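Local atomic coordinates of hypothetical protein (Sus scrofa, PDB entry 3WOC), a protein that binds heparin as a prostate-derived, jacalin-related lectin of boar sperm and probably takes part in events linked to capacitation. Residues 13-17 / 49-53; 23-27 / 61-65; 34-38 / 80-84; 113-119 / 131-137. One frame throughout, in Å; residues are numbered along the deposited sequence.

Interaction 1: residues 13-17 / 49-53. With DIO (1,4-diethylene dioxide), chain K.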
loop_
_atom_site.group_PDB
_atom_site.type_symbol
_atom_site.label_atom_id
_atom_site.label_comp_id
_atom_site.label_asym_id
_atom_site.label_seq_id
_atom_site.Cartn_x
_atom_site.Cartn_y
_atom_site.Cartn_z
ATOM N N TYR A 13 -5.990 9.461 8.694
ATOM C CA TYR A 13 -6.292 9.041 7.329
ATOM C C TYR A 13 -5.285 9.561 6.321
ATOM O O TYR A 13 -4.681 10.612 6.523
ATOM C CB TYR A 13 -7.720 9.469 6.951
ATOM C CG TYR A 13 -8.752 8.834 7.849
ATOM C CD1 TYR A 13 -9.158 9.456 9.028
ATOM C CD2 TYR A 13 -9.283 7.585 7.546
ATOM C CE1 TYR A 13 -10.079 8.856 9.870
ATOM C CE2 TYR A 13 -10.204 6.984 8.376
ATOM C CZ TYR A 13 -10.598 7.622 9.532
ATOM O OH TYR A 13 -11.514 7.015 10.348
ATOM N N PHE A 14 -5.105 8.807 5.241
ATOM C CA PHE A 14 -4.229 9.221 4.157
ATOM C C PHE A 14 -4.811 8.887 2.786
ATOM O O PHE A 14 -5.638 7.985 2.649
ATOM C CB PHE A 14 -2.822 8.619 4.319
ATOM C CG PHE A 14 -2.741 7.142 4.024
ATOM C CD1 PHE A 14 -2.456 6.687 2.733
ATOM C CD2 PHE A 14 -2.930 6.205 5.036
ATOM C CE1 PHE A 14 -2.376 5.326 2.456
ATOM C CE2 PHE A 14 -2.852 4.841 4.769
ATOM C CZ PHE A 14 -2.578 4.401 3.476
ATOM N N ILE A 15 -4.365 9.639 1.784
ATOM C CA ILE A 15 -4.649 9.359 0.381
ATOM C C ILE A 15 -3.422 9.752 -0.442
ATOM O O ILE A 15 -2.875 10.841 -0.285
ATOM C CB ILE A 15 -5.960 10.070 -0.128
ATOM C CG1 ILE A 15 -6.119 9.961 -1.653
ATOM C CG2 ILE A 15 -6.004 11.539 0.289
ATOM C CD1 ILE A 15 -6.918 8.763 -2.134
ATOM N N THR A 16 -2.967 8.835 -1.284
ATOM C CA THR A 16 -1.895 9.126 -2.229
ATOM C C THR A 16 -2.257 8.548 -3.590
ATOM O O THR A 16 -2.830 7.458 -3.680
ATOM C CB THR A 16 -0.502 8.639 -1.732
ATOM O OG1 THR A 16 0.479 8.831 -2.757
ATOM C CG2 THR A 16 -0.522 7.176 -1.329
ATOM N N SER A 17 -1.946 9.300 -4.642
ATOM C CA SER A 17 -2.325 8.920 -6.000
ATOM C C SER A 17 -1.378 9.519 -7.033
ATOM O O SER A 17 -0.665 10.485 -6.745
ATOM C CB SER A 17 -3.763 9.354 -6.291
ATOM O OG SER A 17 -4.317 8.586 -7.342
ATOM N N SER A 49 6.854 9.116 -2.172
ATOM C CA SER A 49 5.802 9.907 -1.537
ATOM C C SER A 49 6.113 10.212 -0.069
ATOM O O SER A 49 7.145 9.804 0.461
ATOM C CB SER A 49 4.458 9.178 -1.641
ATOM O OG SER A 49 4.448 8.003 -0.846
ATOM N N GLU A 50 5.206 10.948 0.568
ATOM C CA GLU A 50 5.186 11.112 2.015
ATOM C C GLU A 50 4.976 9.748 2.685
ATOM O O GLU A 50 4.343 8.854 2.113
ATOM C CB GLU A 50 4.052 12.069 2.392
ATOM C CG GLU A 50 3.924 12.402 3.875
ATOM C CD GLU A 50 2.612 13.099 4.207
ATOM O OE1 GLU A 50 2.131 12.943 5.353
ATOM O OE2 GLU A 50 2.059 13.796 3.325
ATOM N N LYS A 51 5.524 9.590 3.889
ATOM C CA LYS A 51 5.322 8.385 4.688
ATOM C C LYS A 51 3.898 8.364 5.225
ATOM O O LYS A 51 3.449 9.327 5.853
ATOM C CB LYS A 51 6.307 8.349 5.857
ATOM C CG LYS A 51 6.267 7.065 6.683
ATOM C CD LYS A 51 7.439 6.147 6.365
ATOM C CE LYS A 51 8.738 6.656 6.988
ATOM N NZ LYS A 51 8.655 6.768 8.472
ATOM N N TYR A 52 3.193 7.266 4.977
ATOM C CA TYR A 52 1.815 7.139 5.434
ATOM C C TYR A 52 1.626 6.020 6.448
ATOM O O TYR A 52 1.527 4.849 6.089
ATOM C CB TYR A 52 0.856 6.994 4.247
ATOM C CG TYR A 52 0.803 8.234 3.379
ATOM C CD1 TYR A 52 0.381 9.454 3.903
ATOM C CD2 TYR A 52 1.182 8.187 2.038
ATOM C CE1 TYR A 52 0.332 10.591 3.117
ATOM C CE2 TYR A 52 1.141 9.325 1.244
ATOM C CZ TYR A 52 0.712 10.522 1.790
ATOM O OH TYR A 52 0.663 11.657 1.017
ATOM N N GLY A 53 1.580 6.408 7.718
ATOM C CA GLY A 53 1.335 5.485 8.818
ATOM C C GLY A 53 2.098 5.889 10.060
ATOM O O GLY A 53 2.393 7.068 10.262
HETATM C C1 DIO K . 3.690 12.970 -2.123
HETATM C C2 DIO K . 1.874 14.091 -1.038
HETATM C "C1'" DIO K . 2.704 12.091 -2.893
HETATM C "C2'" DIO K . 0.898 13.265 -1.877
HETATM O O1 DIO K . 3.113 13.387 -0.881
HETATM O "O1'" DIO K . 1.472 11.988 -2.175
#

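Interaction 2: residues 23-27 / 61-65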
loop_
_atom_site.group_PDB
_atom_site.type_symbol
_atom_site.label_atom_id
_atom_site.label_comp_id
_atom_site.label_asym_id
_atom_site.label_seq_id
_atom_site.Cartn_x
_atom_site.Cartn_y
_atom_site.Cartn_z
ATOM N N GLY A 23 3.450 6.974 -13.235
ATOM C CA GLY A 23 2.762 6.065 -12.331
ATOM C C GLY A 23 3.719 5.400 -11.366
ATOM O O GLY A 23 4.907 5.733 -11.327
ATOM N N ILE A 24 3.188 4.455 -10.594
ATOM C CA ILE A 24 3.937 3.765 -9.543
ATOM C C ILE A 24 5.111 2.972 -10.116
ATOM O O ILE A 24 4.937 2.148 -11.018
ATOM C CB ILE A 24 3.011 2.842 -8.700
ATOM C CG1 ILE A 24 1.886 3.667 -8.057
ATOM C CG2 ILE A 24 3.820 2.052 -7.657
ATOM C CD1 ILE A 24 0.922 2.869 -7.189
ATOM N N THR A 25 6.298 3.241 -9.581
ATOM C CA THR A 25 7.533 2.591 -10.015
ATOM C C THR A 25 8.160 1.767 -8.886
ATOM O O THR A 25 9.125 1.031 -9.099
ATOM C CB THR A 25 8.565 3.628 -10.518
ATOM O OG1 THR A 25 8.805 4.601 -9.495
ATOM C CG2 THR A 25 8.060 4.329 -11.775
ATOM N N GLY A 26 7.603 1.901 -7.687
ATOM C CA GLY A 26 8.106 1.200 -6.515
ATOM C C GLY A 26 7.188 1.326 -5.319
ATOM O O GLY A 26 6.298 2.180 -5.286
ATOM N N ILE A 27 7.416 0.471 -4.327
ATOM C CA ILE A 27 6.586 0.434 -3.128
ATOM C C ILE A 27 7.448 0.124 -1.902
ATOM O O ILE A 27 8.277 -0.786 -1.925
ATOM C CB ILE A 27 5.422 -0.591 -3.289
ATOM C CG1 ILE A 27 4.127 -0.092 -2.621
ATOM C CG2 ILE A 27 5.849 -1.991 -2.857
ATOM C CD1 ILE A 27 4.080 -0.179 -1.096
ATOM N N GLU A 61 11.188 -3.099 0.273
ATOM C CA GLU A 61 10.850 -2.511 -1.021
ATOM C C GLU A 61 10.624 -3.533 -2.129
ATOM O O GLU A 61 11.327 -4.542 -2.217
ATOM C CB GLU A 61 11.934 -1.528 -1.463
ATOM C CG GLU A 61 11.924 -0.199 -0.731
ATOM C CD GLU A 61 13.168 0.630 -0.994
ATOM O OE1 GLU A 61 13.524 1.456 -0.127
ATOM O OE2 GLU A 61 13.797 0.457 -2.061
ATOM N N LEU A 62 9.619 -3.263 -2.957
ATOM C CA LEU A 62 9.506 -3.877 -4.269
ATOM C C LEU A 62 9.763 -2.780 -5.287
ATOM O O LEU A 62 9.019 -1.802 -5.354
ATOM C CB LEU A 62 8.125 -4.506 -4.491
ATOM C CG LEU A 62 7.777 -4.977 -5.914
ATOM C CD1 LEU A 62 8.635 -6.160 -6.367
ATOM C CD2 LEU A 62 6.296 -5.314 -6.033
ATOM N N ILE A 63 10.834 -2.933 -6.058
ATOM C CA ILE A 63 11.157 -1.972 -7.104
ATOM C C ILE A 63 10.701 -2.529 -8.446
ATOM O O ILE A 63 11.140 -3.600 -8.875
ATOM C CB ILE A 63 12.666 -1.589 -7.114
ATOM C CG1 ILE A 63 13.117 -1.079 -5.732
ATOM C CG2 ILE A 63 12.964 -0.562 -8.210
ATOM C CD1 ILE A 63 12.328 0.117 -5.180
ATOM N N LEU A 64 9.796 -1.799 -9.089
ATOM C CA LEU A 64 9.201 -2.228 -10.345
ATOM C C LEU A 64 10.129 -1.964 -11.528
ATOM O O LEU A 64 10.737 -0.893 -11.622
ATOM C CB LEU A 64 7.848 -1.537 -10.552
ATOM C CG LEU A 64 6.537 -2.222 -10.122
ATOM C CD1 LEU A 64 6.731 -3.391 -9.163
ATOM C CD2 LEU A 64 5.566 -1.202 -9.542
ATOM N N HIS A 65 10.239 -2.954 -12.412
ATOM C CA HIS A 65 10.943 -2.799 -13.682
ATOM C C HIS A 65 10.190 -1.790 -14.550
ATOM O O HIS A 65 8.983 -1.607 -14.371
ATOM C CB HIS A 65 11.039 -4.140 -14.423
ATOM C CG HIS A 65 11.681 -5.237 -13.632
ATOM N ND1 HIS A 65 12.863 -5.070 -12.943
ATOM C CD2 HIS A 65 11.318 -6.529 -13.449
ATOM C CE1 HIS A 65 13.190 -6.207 -12.353
ATOM N NE2 HIS A 65 12.271 -7.109 -12.647
#

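Interaction 3: residues 34-38 / 80-84. With SO4 (sulfate ion), chain G.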
loop_
_atom_site.group_PDB
_atom_site.type_symbol
_atom_site.label_atom_id
_atom_site.label_comp_id
_atom_site.label_asym_id
_atom_site.label_seq_id
_atom_site.Cartn_x
_atom_site.Cartn_y
_atom_site.Cartn_z
ATOM N N VAL A 34 6.892 -7.325 15.399
ATOM C CA VAL A 34 5.733 -8.205 15.615
ATOM C C VAL A 34 5.091 -8.671 14.299
ATOM O O VAL A 34 4.248 -9.572 14.289
ATOM C CB VAL A 34 4.674 -7.575 16.563
ATOM C CG1 VAL A 34 5.298 -7.234 17.915
ATOM C CG2 VAL A 34 4.027 -6.345 15.935
ATOM N N GLY A 35 5.499 -8.051 13.195
ATOM C CA GLY A 35 5.072 -8.477 11.866
ATOM C C GLY A 35 3.825 -7.811 11.313
ATOM O O GLY A 35 3.130 -8.394 10.479
ATOM N N LEU A 36 3.528 -6.599 11.776
ATOM C CA LEU A 36 2.426 -5.826 11.208
ATOM C C LEU A 36 2.955 -4.682 10.350
ATOM O O LEU A 36 4.079 -4.214 10.546
ATOM C CB LEU A 36 1.464 -5.317 12.298
ATOM C CG LEU A 36 1.901 -4.317 13.373
ATOM C CD1 LEU A 36 1.837 -2.881 12.874
ATOM C CD2 LEU A 36 1.028 -4.470 14.602
ATOM N N ILE A 37 2.138 -4.234 9.404
ATOM C CA ILE A 37 2.523 -3.135 8.528
ATOM C C ILE A 37 2.245 -1.801 9.214
ATOM O O ILE A 37 1.112 -1.494 9.562
ATOM C CB ILE A 37 1.859 -3.248 7.129
ATOM C CG1 ILE A 37 2.400 -4.492 6.410
ATOM C CG2 ILE A 37 2.102 -1.977 6.307
ATOM C CD1 ILE A 37 1.651 -4.891 5.159
ATOM N N LYS A 38 3.308 -1.025 9.404
ATOM C CA LYS A 38 3.267 0.212 10.176
ATOM C C LYS A 38 2.973 1.431 9.315
ATOM O O LYS A 38 2.253 2.339 9.738
ATOM C CB LYS A 38 4.586 0.413 10.924
ATOM C CG LYS A 38 4.910 -0.684 11.927
ATOM C CD LYS A 38 6.163 -0.363 12.731
ATOM C CE LYS A 38 5.978 0.844 13.651
ATOM N NZ LYS A 38 4.995 0.597 14.735
ATOM N N PHE A 80 -4.871 -4.685 12.906
ATOM C CA PHE A 80 -3.972 -3.962 12.015
ATOM C C PHE A 80 -3.737 -4.764 10.744
ATOM O O PHE A 80 -3.882 -5.988 10.738
ATOM C CB PHE A 80 -2.631 -3.691 12.703
ATOM C CG PHE A 80 -2.747 -2.919 13.988
ATOM C CD1 PHE A 80 -2.795 -1.530 13.980
ATOM C CD2 PHE A 80 -2.798 -3.584 15.211
ATOM C CE1 PHE A 80 -2.908 -0.815 15.166
ATOM C CE2 PHE A 80 -2.912 -2.878 16.400
ATOM C CZ PHE A 80 -2.965 -1.488 16.378
ATOM N N LEU A 81 -3.384 -4.064 9.669
ATOM C CA LEU A 81 -2.931 -4.707 8.444
ATOM C C LEU A 81 -1.689 -5.535 8.753
ATOM O O LEU A 81 -0.681 -5.000 9.227
ATOM C CB LEU A 81 -2.634 -3.660 7.367
ATOM C CG LEU A 81 -2.106 -4.144 6.013
ATOM C CD1 LEU A 81 -3.167 -4.936 5.251
ATOM C CD2 LEU A 81 -1.619 -2.964 5.196
ATOM N N GLN A 82 -1.783 -6.839 8.497
ATOM C CA GLN A 82 -0.718 -7.793 8.821
ATOM C C GLN A 82 0.205 -8.049 7.640
ATOM O O GLN A 82 1.424 -7.930 7.752
ATOM C CB GLN A 82 -1.309 -9.134 9.278
ATOM C CG GLN A 82 -1.960 -9.133 10.654
ATOM C CD GLN A 82 -0.962 -9.074 11.793
ATOM O OE1 GLN A 82 0.237 -9.302 11.610
ATOM N NE2 GLN A 82 -1.456 -8.768 12.984
ATOM N N HIS A 83 -0.393 -8.403 6.510
ATOM C CA HIS A 83 0.348 -8.920 5.372
ATOM C C HIS A 83 -0.186 -8.350 4.063
ATOM O O HIS A 83 -1.393 -8.177 3.891
ATOM C CB HIS A 83 0.260 -10.452 5.363
ATOM C CG HIS A 83 0.855 -11.094 4.148
ATOM N ND1 HIS A 83 2.205 -11.346 4.024
ATOM C CD2 HIS A 83 0.282 -11.540 3.004
ATOM C CE1 HIS A 83 2.438 -11.918 2.857
ATOM N NE2 HIS A 83 1.289 -12.048 2.219
ATOM N N VAL A 84 0.737 -8.050 3.154
ATOM C CA VAL A 84 0.403 -7.690 1.781
ATOM C C VAL A 84 1.358 -8.399 0.821
ATOM O O VAL A 84 2.573 -8.376 1.015
ATOM C CB VAL A 84 0.394 -6.144 1.590
ATOM C CG1 VAL A 84 1.065 -5.719 0.300
ATOM C CG2 VAL A 84 -1.030 -5.611 1.650
HETATM S S SO4 G . 5.581 -3.026 15.977
HETATM O O1 SO4 G . 4.737 -2.883 17.162
HETATM O O2 SO4 G . 4.736 -3.190 14.801
HETATM O O3 SO4 G . 6.431 -4.203 16.109
HETATM O O4 SO4 G . 6.413 -1.836 15.821
#

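Interaction 4: residues 113-119 / 131-137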
loop_
_atom_site.group_PDB
_atom_site.type_symbol
_atom_site.label_atom_id
_atom_site.label_comp_id
_atom_site.label_asym_id
_atom_site.label_seq_id
_atom_site.Cartn_x
_atom_site.Cartn_y
_atom_site.Cartn_z
ATOM N N GLN A 113 -6.308 -2.208 -16.163
ATOM C CA GLN A 113 -5.983 -1.203 -15.152
ATOM C C GLN A 113 -4.901 -1.700 -14.202
ATOM O O GLN A 113 -4.746 -2.910 -13.981
ATOM C CB GLN A 113 -7.222 -0.819 -14.351
ATOM C CG GLN A 113 -8.262 -0.039 -15.126
ATOM C CD GLN A 113 -9.443 0.360 -14.267
ATOM O OE1 GLN A 113 -9.947 -0.432 -13.466
ATOM N NE2 GLN A 113 -9.896 1.592 -14.434
ATOM N N VAL A 114 -4.151 -0.751 -13.653
ATOM C CA VAL A 114 -3.049 -1.047 -12.742
ATOM C C VAL A 114 -3.138 -0.134 -11.520
ATOM O O VAL A 114 -3.886 0.846 -11.528
ATOM C CB VAL A 114 -1.660 -0.897 -13.437
ATOM C CG1 VAL A 114 -1.608 -1.704 -14.733
ATOM C CG2 VAL A 114 -1.316 0.574 -13.699
ATOM N N LEU A 115 -2.380 -0.460 -10.477
ATOM C CA LEU A 115 -2.355 0.342 -9.260
ATOM C C LEU A 115 -1.691 1.690 -9.523
ATOM O O LEU A 115 -0.572 1.749 -10.035
ATOM C CB LEU A 115 -1.617 -0.405 -8.142
ATOM C CG LEU A 115 -1.677 0.147 -6.713
ATOM C CD1 LEU A 115 -3.032 -0.125 -6.078
ATOM C CD2 LEU A 115 -0.566 -0.451 -5.865
ATOM N N GLU A 116 -2.391 2.767 -9.183
ATOM C CA GLU A 116 -1.830 4.110 -9.321
ATOM C C GLU A 116 -2.031 4.969 -8.072
ATOM O O GLU A 116 -1.658 6.143 -8.055
ATOM C CB GLU A 116 -2.325 4.816 -10.601
ATOM C CG GLU A 116 -3.834 4.818 -10.823
ATOM C CD GLU A 116 -4.238 5.394 -12.186
ATOM O OE1 GLU A 116 -5.346 5.971 -12.279
ATOM O OE2 GLU A 116 -3.464 5.263 -13.166
ATOM N N GLY A 117 -2.593 4.369 -7.026
ATOM C CA GLY A 117 -2.787 5.046 -5.748
ATOM C C GLY A 117 -3.217 4.144 -4.605
ATOM O O GLY A 117 -3.628 3.003 -4.818
ATOM N N VAL A 118 -3.123 4.674 -3.387
ATOM C CA VAL A 118 -3.531 3.962 -2.175
ATOM C C VAL A 118 -4.080 4.934 -1.120
ATOM O O VAL A 118 -3.608 6.069 -0.989
ATOM C CB VAL A 118 -2.382 3.037 -1.608
ATOM C CG1 VAL A 118 -1.029 3.723 -1.653
ATOM C CG2 VAL A 118 -2.688 2.532 -0.197
ATOM N N TYR A 119 -5.102 4.487 -0.398
ATOM C CA TYR A 119 -5.682 5.258 0.695
ATOM C C TYR A 119 -5.904 4.347 1.902
ATOM O O TYR A 119 -5.924 3.126 1.768
ATOM C CB TYR A 119 -6.994 5.937 0.259
ATOM C CG TYR A 119 -8.096 4.984 -0.161
ATOM C CD1 TYR A 119 -9.087 4.601 0.737
ATOM C CD2 TYR A 119 -8.144 4.465 -1.458
ATOM C CE1 TYR A 119 -10.100 3.728 0.360
ATOM C CE2 TYR A 119 -9.157 3.591 -1.845
ATOM C CZ TYR A 119 -10.129 3.227 -0.928
ATOM O OH TYR A 119 -11.126 2.358 -1.296
ATOM N N GLY A 131 -7.103 0.743 1.245
ATOM C CA GLY A 131 -7.844 0.708 -0.007
ATOM C C GLY A 131 -6.963 1.088 -1.181
ATOM O O GLY A 131 -5.891 1.677 -1.005
ATOM N N PHE A 132 -7.430 0.770 -2.384
ATOM C CA PHE A 132 -6.621 0.908 -3.589
ATOM C C PHE A 132 -7.380 1.563 -4.733
ATOM O O PHE A 132 -8.549 1.249 -4.972
ATOM C CB PHE A 132 -6.090 -0.459 -4.017
ATOM C CG PHE A 132 -5.427 -1.217 -2.906
ATOM C CD1 PHE A 132 -4.124 -0.916 -2.522
ATOM C CD2 PHE A 132 -6.114 -2.210 -2.218
ATOM C CE1 PHE A 132 -3.517 -1.606 -1.478
ATOM C CE2 PHE A 132 -5.510 -2.902 -1.177
ATOM C CZ PHE A 132 -4.211 -2.601 -0.810
ATOM N N THR A 133 -6.708 2.483 -5.423
ATOM C CA THR A 133 -7.260 3.127 -6.617
ATOM C C THR A 133 -6.526 2.637 -7.866
ATOM O O THR A 133 -5.296 2.534 -7.879
ATOM C CB THR A 133 -7.210 4.674 -6.541
ATOM O OG1 THR A 133 -5.890 5.136 -6.850
ATOM C CG2 THR A 133 -7.620 5.173 -5.157
ATOM N N TRP A 134 -7.293 2.341 -8.908
ATOM C CA TRP A 134 -6.773 1.683 -10.103
ATOM C C TRP A 134 -6.998 2.541 -11.339
ATOM O O TRP A 134 -7.910 3.370 -11.370
ATOM C CB TRP A 134 -7.441 0.316 -10.281
ATOM C CG TRP A 134 -7.436 -0.538 -9.034
ATOM C CD1 TRP A 134 -8.393 -0.569 -8.054
ATOM C CD2 TRP A 134 -6.426 -1.479 -8.638
ATOM N NE1 TRP A 134 -8.041 -1.471 -7.076
ATOM C CE2 TRP A 134 -6.840 -2.042 -7.407
ATOM C CE3 TRP A 134 -5.215 -1.901 -9.203
ATOM C CZ2 TRP A 134 -6.084 -3.002 -6.730
ATOM C CZ3 TRP A 134 -4.463 -2.860 -8.529
ATOM C CH2 TRP A 134 -4.901 -3.399 -7.305
ATOM N N GLY A 135 -6.163 2.346 -12.355
ATOM C CA GLY A 135 -6.305 3.074 -13.612
ATOM C C GLY A 135 -5.430 2.542 -14.726
ATOM O O GLY A 135 -4.461 1.828 -14.478
ATOM N N PHE A 136 -5.775 2.904 -15.958
ATOM C CA PHE A 136 -5.030 2.478 -17.143
ATOM C C PHE A 136 -3.690 3.206 -17.275
ATOM O O PHE A 136 -3.643 4.432 -17.191
ATOM C CB PHE A 136 -5.868 2.695 -18.410
ATOM C CG PHE A 136 -7.123 1.872 -18.460
ATOM C CD1 PHE A 136 -8.347 2.427 -18.109
ATOM C CD2 PHE A 136 -7.086 0.539 -18.866
ATOM C CE1 PHE A 136 -9.516 1.666 -18.155
ATOM C CE2 PHE A 136 -8.249 -0.229 -18.915
ATOM C CZ PHE A 136 -9.466 0.338 -18.560
ATOM N N PRO A 137 -2.595 2.447 -17.477
ATOM C CA PRO A 137 -1.269 3.021 -17.717
ATOM C C PRO A 137 -1.046 3.585 -19.142
ATOM O O PRO A 137 -2.011 3.945 -19.830
ATOM C CB PRO A 137 -0.330 1.844 -17.436
ATOM C CG PRO A 137 -1.128 0.647 -17.773
ATOM C CD PRO A 137 -2.556 0.972 -17.451
#

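Interaction 1: residues 13-17 / 49-53
Phe14, on strand 12-17, aims its CA-to-CB bond at Tyr52 of strand 47-53, and its CB comes within 3.3 Å of Tyr52 CD1. The two rings lie nearly parallel, 12° between planes, yet with centroids 5.1 Å apart they are slid so far that they barely overlap; what sits over the Phe14 face is Tyr52 CB, 3.8 Å from the ring centroid, a CH-pi contact. Ile15 turns away. At Thr16 the chain faces inward again: Thr16 CB lies 3.5 Å from Tyr52 CE2 and Thr16 OG1 4.1 Å from Ser49 CB. Thr16 OG1 is hydrogen-bonded to Tyr44 and Tyr52 OH to Gly1; Tyr52 OH also makes a weak bond of 3.3 Å to O1' of a dioxane, probably from the crystallisation liquor, and Thr16 OG1 lies 3.4 Å from that O1'. No hydrogen bond joins the two segments. The strands belong to different sheets, and their side chains meet inside the beta-prism of jacalin-related lectins, whose three antiparallel sheets form the sides of a triangular prism.

Interaction 2: residues 23-27 / 61-65
Glu61 begins the pairing of 61-65 with 23-27: its CA makes a CA-H...O contact of 3.2 Å with Ile27 O, while its carboxylate forms a salt bridge with Arg28. Leu62 and Ile27 form an antiparallel hydrogen-bonded pair, with Leu62 N to Ile27 O and Ile27 N to Leu62 O both 3.0 Å, and Leu62 CB packs 3.8 Å from Ile27 CG2 on the same sheet face. Ile63 follows opposite Gly26 in a non-hydrogen-bonded pair, where their CA atoms approach to 4.4 Å; a CB on Gly26 would lie only 3.4 Å from Ile63 CD1, a tight fit. Leu64, just past the strand, adds one more backbone bond, its N to Thr25 O at 2.9 Å, and Leu64 CD2 reaches Ile24 CG2 at 4.1 Å. The short strand axes run 4.8 Å apart at 153°. Strand 58-63 is outermost in its sheet, beside 24-31, whose other neighbour is 37-44; Leu62 and Ile27 face Leu86 of strand 81-88 and Phe96 of strand 93-97.

Interaction 3: residues 34-38 / 80-84
Ile37 drives its side chain into the start of strand 81-88, with Ile37 CD1 3.8 Å from Leu81 CD2 and 4.0 Å from Val84 CB. The pair joins two of the three antiparallel sheets of the beta-prism: strand 37-44 belongs to one, strand 81-88 to another, and both Ile37 and Leu81 also touch Ile127 of the third. A single backbone hydrogen bond crosses between the segments, Ile37 N to Leu81 O at 2.9 Å with a nearly straight N-H...O angle of 164°. Gln82 and His83 both face Arg76, a classic beta bulge within the sheet of 81-88; the CA of Gln82 lies 4.4 Å from that of Leu36. Gly35 has phi/psi of 91/26, at which a CB would press on the preceding carbonyl oxygen, so the turn into strand 37-44 calls for glycine. Leu36 contributes a second apolar patch, its CD2 4.0 Å from Phe80 CD2. On the far side of this turn a sulfate, probably from the crystallisation liquor, is held by two donors, Val34 N to its O3 at 3.2 Å and Lys38 NZ to its O4 at 3.0 Å.

Interaction 4: residues 113-119 / 131-137
A classic beta bulge interrupts this hairpin: Glu116 and Gly117 both face Thr133, and Thr133 O receives Glu116 N at 3.2 Å and, weakly, Gly117 N at 3.4 Å. The register shifts by one residue there, with regular antiparallel pairing before and after. Val114 N to Gly135 O is 2.7 Å, Thr133 N to Gly117 O 3.2 Å and Gly131 N to Tyr119 O 2.7 Å. Three glycines make close packing possible. A CB on Gly131 would strike the Tyr119 ring, whose face instead receives Gly131 CA 3.7 Å from its centroid; one on Gly135 would hit Glu116 OE1, and one on Gly117 would hit Thr133 OG1. On the face carrying Leu115 and Trp134, Leu115 CD1 lies over the indole six-membered ring, 4.0 Å from its centroid. Glu116 also salt-bridges Lys18. Strand 127-135 is outermost in its sheet; strand 114-122 is flanked on its other side by 12-17, while Leu115 and Phe132 pack on Ile73 of strand 70-77, and Phe132 also meets Phe104 of strand 102-106.

All three sheets of the prism are tied together by these contacts. Interactions 1 and 4 share a sheet and touch directly, Thr16 O lying 2.8 Å from Val118 N, a probable hydrogen bond, although their centres are 14 Å apart. Interaction 2 meets interaction 4 from the next sheet through Ile24 CD1, 3.4 Å from Leu115 O, next to the bulge. Interaction 3 touches none of the others: its nearest atoms are about 3 Å from interaction 1, and its centre is about 21 Å from that of interaction 4, across the chain's centre. Dioxane at interaction 1 and sulfate at interaction 3 probably come from crystallisation, and neither establishes a heparin site.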